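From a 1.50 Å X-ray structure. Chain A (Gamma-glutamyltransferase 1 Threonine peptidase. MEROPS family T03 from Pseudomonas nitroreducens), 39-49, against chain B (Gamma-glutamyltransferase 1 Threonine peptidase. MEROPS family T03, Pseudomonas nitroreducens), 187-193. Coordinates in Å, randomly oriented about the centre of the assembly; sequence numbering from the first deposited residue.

Chain A (39-49) GAKVAAEILKK
Chain B 187-193: GVGMVVK

Two alanines one helical turn apart form the apolar centre of this contact, and three alternate side chains of a strand pack over them. Ala A44 sits between two strand residues: its CB lies 3.8 Å from CG2 of Val B192 and 3.9 Å from SD of Met B190. One turn earlier, CB of Ala A40 lies 3.8 Å from CG1 of Val B188 and 4.1 Å from SD of Met B190, so the methionine sulfur touches both alanine methyls.

The underlying rule pairs two unequal repeats. Chain A is helical from Gly A39 to Lys A48, with phi/psi near -62/-43, continuing a helix that begins earlier; chain B is extended from Val B188 to Val B192, with phi from -142 to -93 and psi from 104 to 148. The helix and strand run nearly parallel, N to C in the same sense, their axes crossing at -17° and approaching to 8.0 Å. Four residues advance the helix by about one turn, while four residues of strand span roughly twice that rise. The nearest CA pairs are Ala A40 with Val B188, CA to CA 6.0 Å, and Ala A44 with Val B192, CA to CA 6.1 Å. Both steps are four residues, but along the common direction Val B188 lies behind Ala A40 and Val B192 ahead of Ala A44, so the strand overhangs the two alanines at both ends. Each alanine directs its methyl toward the strand; CB of Ala A40 even reaches 3.6 Å from the carbonyl O of Val B188, a van der Waals contact.

On the strand, alternation sorts the side chains. Val B188, Met B190 and Val B192 point CA to CB toward the helix, whereas Val B191 points away and Gly B189 has no side chain. Both inward valines are t, with chi1 at 173° for Val B188 and -168° for Val B192. In Met B190, chi1 m (-55°) and chi2 t (171°) carry SD to 3.7 Å from O of Ala A40; chi3 (158°, t) sets the direction of CE.

Beyond the alanines, Leu A47 (m, t; -66°, 174°) widens the apolar patch by placing CD1 4.0 Å from CG2 of Val B192. With Ala A44 touching that same methyl, Val B192 has the largest covered area of any residue here, 78 Å² of the 298 Å² buried in total.

The polar edge is thin. Lys A48 is modelled only to CB, which lies 4.1 Å from CG1 of Val B192. Lys A41 points away, chi1 and chi2 both t and modelled to CD; its backbone N is 4.1 Å from SD of Met B190. No hydrogen bond crosses between the modelled atoms. Within the helix, backbone i to i-4 bonds run from Ala A43 N through Lys A49 N, with Ala A44 N to Ala A40 O at 3.0 Å and Lys A48 N to Ala A44 O at 2.8 Å. Lys A49 N bonds Glu A45 O at 3.2 Å and, weakly, Ile A46 O at 3.3 Å, although Lys A49 is the first residue to leave helical phi/psi, at -91/8.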

ATOM      1  N   GLY A  39      10.486 -10.963   8.403  1.00 17.33           N
ATOM      2  CA  GLY A  39      10.965  -9.675   7.937  1.00 18.26           C
ATOM      3  C   GLY A  39      11.645  -8.886   9.038  1.00 21.76           C
ATOM      4  O   GLY A  39      12.657  -8.214   8.803  1.00 19.28           O
ATOM      5  N   ALA A  40      11.097  -8.955  10.255  1.00 18.14           N
ATOM      6  CA  ALA A  40      11.693  -8.259  11.389  1.00 19.41           C
ATOM      7  C   ALA A  40      13.076  -8.812  11.707  1.00 21.46           C
ATOM      8  O   ALA A  40      14.032  -8.046  11.894  1.00 22.00           O
ATOM      9  CB  ALA A  40      10.778  -8.361  12.611  1.00 20.67           C
ATOM     10  N   LYS A  41      13.198 -10.144  11.789  1.00 21.35           N
ATOM     11  CA  LYS A  41      14.479 -10.757  12.124  1.00 20.42           C
ATOM     12  C   LYS A  41      15.541 -10.399  11.094  1.00 22.90           C
ATOM     13  O   LYS A  41      16.686 -10.080  11.449  1.00 25.27           O
ATOM     14  CB  LYS A  41      14.318 -12.285  12.191  1.00 23.60           C
ATOM     15  CG  LYS A  41      15.624 -13.049  12.412  1.00 29.10           C
ATOM     16  CD  LYS A  41      15.422 -14.558  12.416  1.00 35.32           C
ATOM     17  N   VAL A  42      15.179 -10.437   9.812  1.00 21.13           N
ATOM     18  CA  VAL A  42      16.149 -10.161   8.760  1.00 21.61           C
ATOM     19  C   VAL A  42      16.588  -8.706   8.808  1.00 21.12           C
ATOM     20  O   VAL A  42      17.785  -8.403   8.752  1.00 24.18           O
ATOM     21  CB  VAL A  42      15.566 -10.533   7.388  1.00 21.02           C
ATOM     22  CG1 VAL A  42      16.452 -10.054   6.266  1.00 24.90           C
ATOM     23  CG2 VAL A  42      15.378 -12.040   7.309  1.00 21.48           C
ATOM     24  N   ALA A  43      15.628  -7.779   8.866  1.00 20.91           N
ATOM     25  CA  ALA A  43      15.996  -6.370   8.932  1.00 23.75           C
ATOM     26  C   ALA A  43      16.924  -6.116  10.106  1.00 22.89           C
ATOM     27  O   ALA A  43      17.905  -5.372   9.988  1.00 25.47           O
ATOM     28  CB  ALA A  43      14.750  -5.498   9.069  1.00 23.59           C
ATOM     29  N   ALA A  44      16.625  -6.723  11.248  1.00 23.09           N
ATOM     30  CA  ALA A  44      17.432  -6.491  12.438  1.00 25.73           C
ATOM     31  C   ALA A  44      18.838  -7.049  12.265  1.00 29.46           C
ATOM     32  O   ALA A  44      19.812  -6.425  12.696  1.00 29.78           O
ATOM     33  CB  ALA A  44      16.735  -7.099  13.652  1.00 27.77           C
ATOM     34  N   GLU A  45      18.962  -8.221  11.637  1.00 26.47           N
ATOM     35  CA  GLU A  45      20.283  -8.788  11.383  1.00 28.83           C
ATOM     36  C   GLU A  45      21.104  -7.879  10.484  1.00 31.04           C
ATOM     37  O   GLU A  45      22.304  -7.692  10.711  1.00 30.25           O
ATOM     38  CB  GLU A  45      20.142 -10.157  10.722  1.00 31.26           C
ATOM     39  CG  GLU A  45      20.036 -11.309  11.699  1.00 53.15           C
ATOM     40  CD  GLU A  45      19.717 -12.625  11.015  1.00 59.50           C
ATOM     41  OE1 GLU A  45      19.720 -12.668   9.764  1.00 62.49           O
ATOM     42  OE2 GLU A  45      19.474 -13.620  11.730  1.00 67.18           O
ATOM     43  N   ILE A  46      20.477  -7.317   9.447  1.00 29.03           N
ATOM     44  CA  ILE A  46      21.184  -6.408   8.546  1.00 28.83           C
ATOM     45  C   ILE A  46      21.650  -5.166   9.297  1.00 32.38           C
ATOM     46  O   ILE A  46      22.804  -4.743   9.181  1.00 31.56           O
ATOM     47  CB  ILE A  46      20.296  -6.038   7.344  1.00 29.22           C
ATOM     48  CG1 ILE A  46      19.944  -7.270   6.511  1.00 28.31           C
ATOM     49  CG2 ILE A  46      21.005  -4.986   6.488  1.00 26.65           C
ATOM     50  CD1 ILE A  46      21.148  -8.074   6.055  1.00 28.17           C
ATOM     51  N   LEU A  47      20.754  -4.550  10.069  1.00 28.00           N
ATOM     52  CA  LEU A  47      21.145  -3.368  10.831  1.00 28.55           C
ATOM     53  C   LEU A  47      22.246  -3.696  11.826  1.00 32.83           C
ATOM     54  O   LEU A  47      23.191  -2.915  11.997  1.00 32.26           O
ATOM     55  CB  LEU A  47      19.940  -2.819  11.590  1.00 28.10           C
ATOM     56  CG  LEU A  47      18.784  -2.259  10.774  1.00 26.12           C
ATOM     57  CD1 LEU A  47      17.636  -1.894  11.710  1.00 32.40           C
ATOM     58  CD2 LEU A  47      19.214  -1.087   9.953  1.00 28.38           C
ATOM     59  N   LYS A  48      22.126  -4.835  12.515  1.00 33.46           N
ATOM     60  CA  LYS A  48      23.090  -5.163  13.563  1.00 33.79           C
ATOM     61  C   LYS A  48      24.501  -5.251  13.012  1.00 41.00           C
ATOM     62  O   LYS A  48      25.465  -4.888  13.697  1.00 38.03           O
ATOM     63  CB  LYS A  48      22.707  -6.480  14.238  1.00 35.09           C
ATOM     64  N   LYS A  49      24.658  -5.733  11.782  1.00 33.64           N
ATOM     65  CA  LYS A  49      25.990  -5.845  11.208  1.00 41.38           C
ATOM     66  C   LYS A  49      26.419  -4.602  10.437  1.00 46.21           C
ATOM     67  O   LYS A  49      27.456  -4.633   9.771  1.00 47.83           O
ATOM     68  CB  LYS A  49      26.120  -7.082  10.315  1.00 43.89           C
ATOM     69  CG  LYS A  49      25.396  -7.028   9.004  1.00 42.11           C
ATOM     70  CD  LYS A  49      25.760  -8.246   8.150  1.00 56.25           C
ATOM     71  CE  LYS A  49      25.513  -9.570   8.865  1.00 54.24           C
ATOM     72  NZ  LYS A  49      25.724 -10.739   7.955  1.00 57.13           N
TER
ATOM     73  N   GLY B 187       2.462  -8.755  12.836  1.00 16.08           N
ATOM     74  CA  GLY B 187       3.707  -8.038  12.737  1.00 16.96           C
ATOM     75  C   GLY B 187       4.531  -8.088  14.007  1.00 16.29           C
ATOM     76  O   GLY B 187       4.045  -8.339  15.113  1.00 17.59           O
ATOM     77  N   VAL B 188       5.825  -7.816  13.824  1.00 18.41           N
ATOM     78  CA  VAL B 188       6.810  -7.794  14.894  1.00 17.31           C
ATOM     79  C   VAL B 188       7.665  -6.557  14.700  1.00 16.78           C
ATOM     80  O   VAL B 188       8.045  -6.221  13.576  1.00 18.78           O
ATOM     81  CB  VAL B 188       7.697  -9.058  14.867  1.00 19.24           C
ATOM     82  CG1 VAL B 188       8.825  -8.973  15.866  1.00 24.81           C
ATOM     83  CG2 VAL B 188       6.850 -10.304  15.077  1.00 23.02           C
ATOM     84  N   GLY B 189       8.004  -5.908  15.803  1.00 19.91           N
ATOM     85  CA  GLY B 189       8.914  -4.781  15.789  1.00 22.81           C
ATOM     86  C   GLY B 189      10.076  -5.066  16.721  1.00 23.50           C
ATOM     87  O   GLY B 189       9.927  -5.751  17.737  1.00 27.55           O
ATOM     88  N   MET B 190      11.241  -4.538  16.365  1.00 24.54           N
ATOM     89  CA  MET B 190      12.439  -4.711  17.171  1.00 27.63           C
ATOM     90  C   MET B 190      13.221  -3.405  17.134  1.00 31.77           C
ATOM     91  O   MET B 190      13.377  -2.809  16.065  1.00 26.76           O
ATOM     92  CB  MET B 190      13.329  -5.831  16.611  1.00 32.38           C
ATOM     93  CG  MET B 190      12.625  -7.185  16.430  1.00 41.33           C
ATOM     94  SD  MET B 190      13.615  -8.426  15.541  1.00 49.26           S
ATOM     95  CE  MET B 190      12.847  -9.941  16.092  1.00 40.11           C
ATOM     96  N   VAL B 191      13.697  -2.962  18.294  1.00 32.99           N
ATOM     97  CA  VAL B 191      14.734  -1.937  18.364  1.00 34.71           C
ATOM     98  C   VAL B 191      16.067  -2.657  18.435  1.00 34.27           C
ATOM     99  O   VAL B 191      16.252  -3.555  19.261  1.00 37.32           O
ATOM    100  CB  VAL B 191      14.541  -1.012  19.574  1.00 31.21           C
ATOM    101  CG1 VAL B 191      15.724  -0.045  19.687  1.00 36.69           C
ATOM    102  CG2 VAL B 191      13.233  -0.253  19.460  1.00 38.17           C
ATOM    103  N   VAL B 192      16.998  -2.248  17.591  1.00 29.78           N
ATOM    104  CA  VAL B 192      18.262  -2.940  17.389  1.00 37.14           C
ATOM    105  C   VAL B 192      19.346  -2.059  17.996  1.00 35.44           C
ATOM    106  O   VAL B 192      19.738  -1.050  17.405  1.00 36.13           O
ATOM    107  CB  VAL B 192      18.512  -3.199  15.899  1.00 39.34           C
ATOM    108  CG1 VAL B 192      19.661  -4.158  15.711  1.00 48.47           C
ATOM    109  CG2 VAL B 192      17.242  -3.730  15.232  1.00 41.23           C
ATOM    110  N   LYS B 193      19.836  -2.437  19.177  1.00 35.22           N
ATOM    111  CA  LYS B 193      20.821  -1.643  19.905  1.00 44.34           C
ATOM    112  C   LYS B 193      21.743  -2.551  20.710  1.00 50.46           C
ATOM    113  O   LYS B 193      21.929  -3.720  20.375  1.00 63.43           O
ATOM    114  CB  LYS B 193      20.127  -0.660  20.852  1.00 51.46           C
TER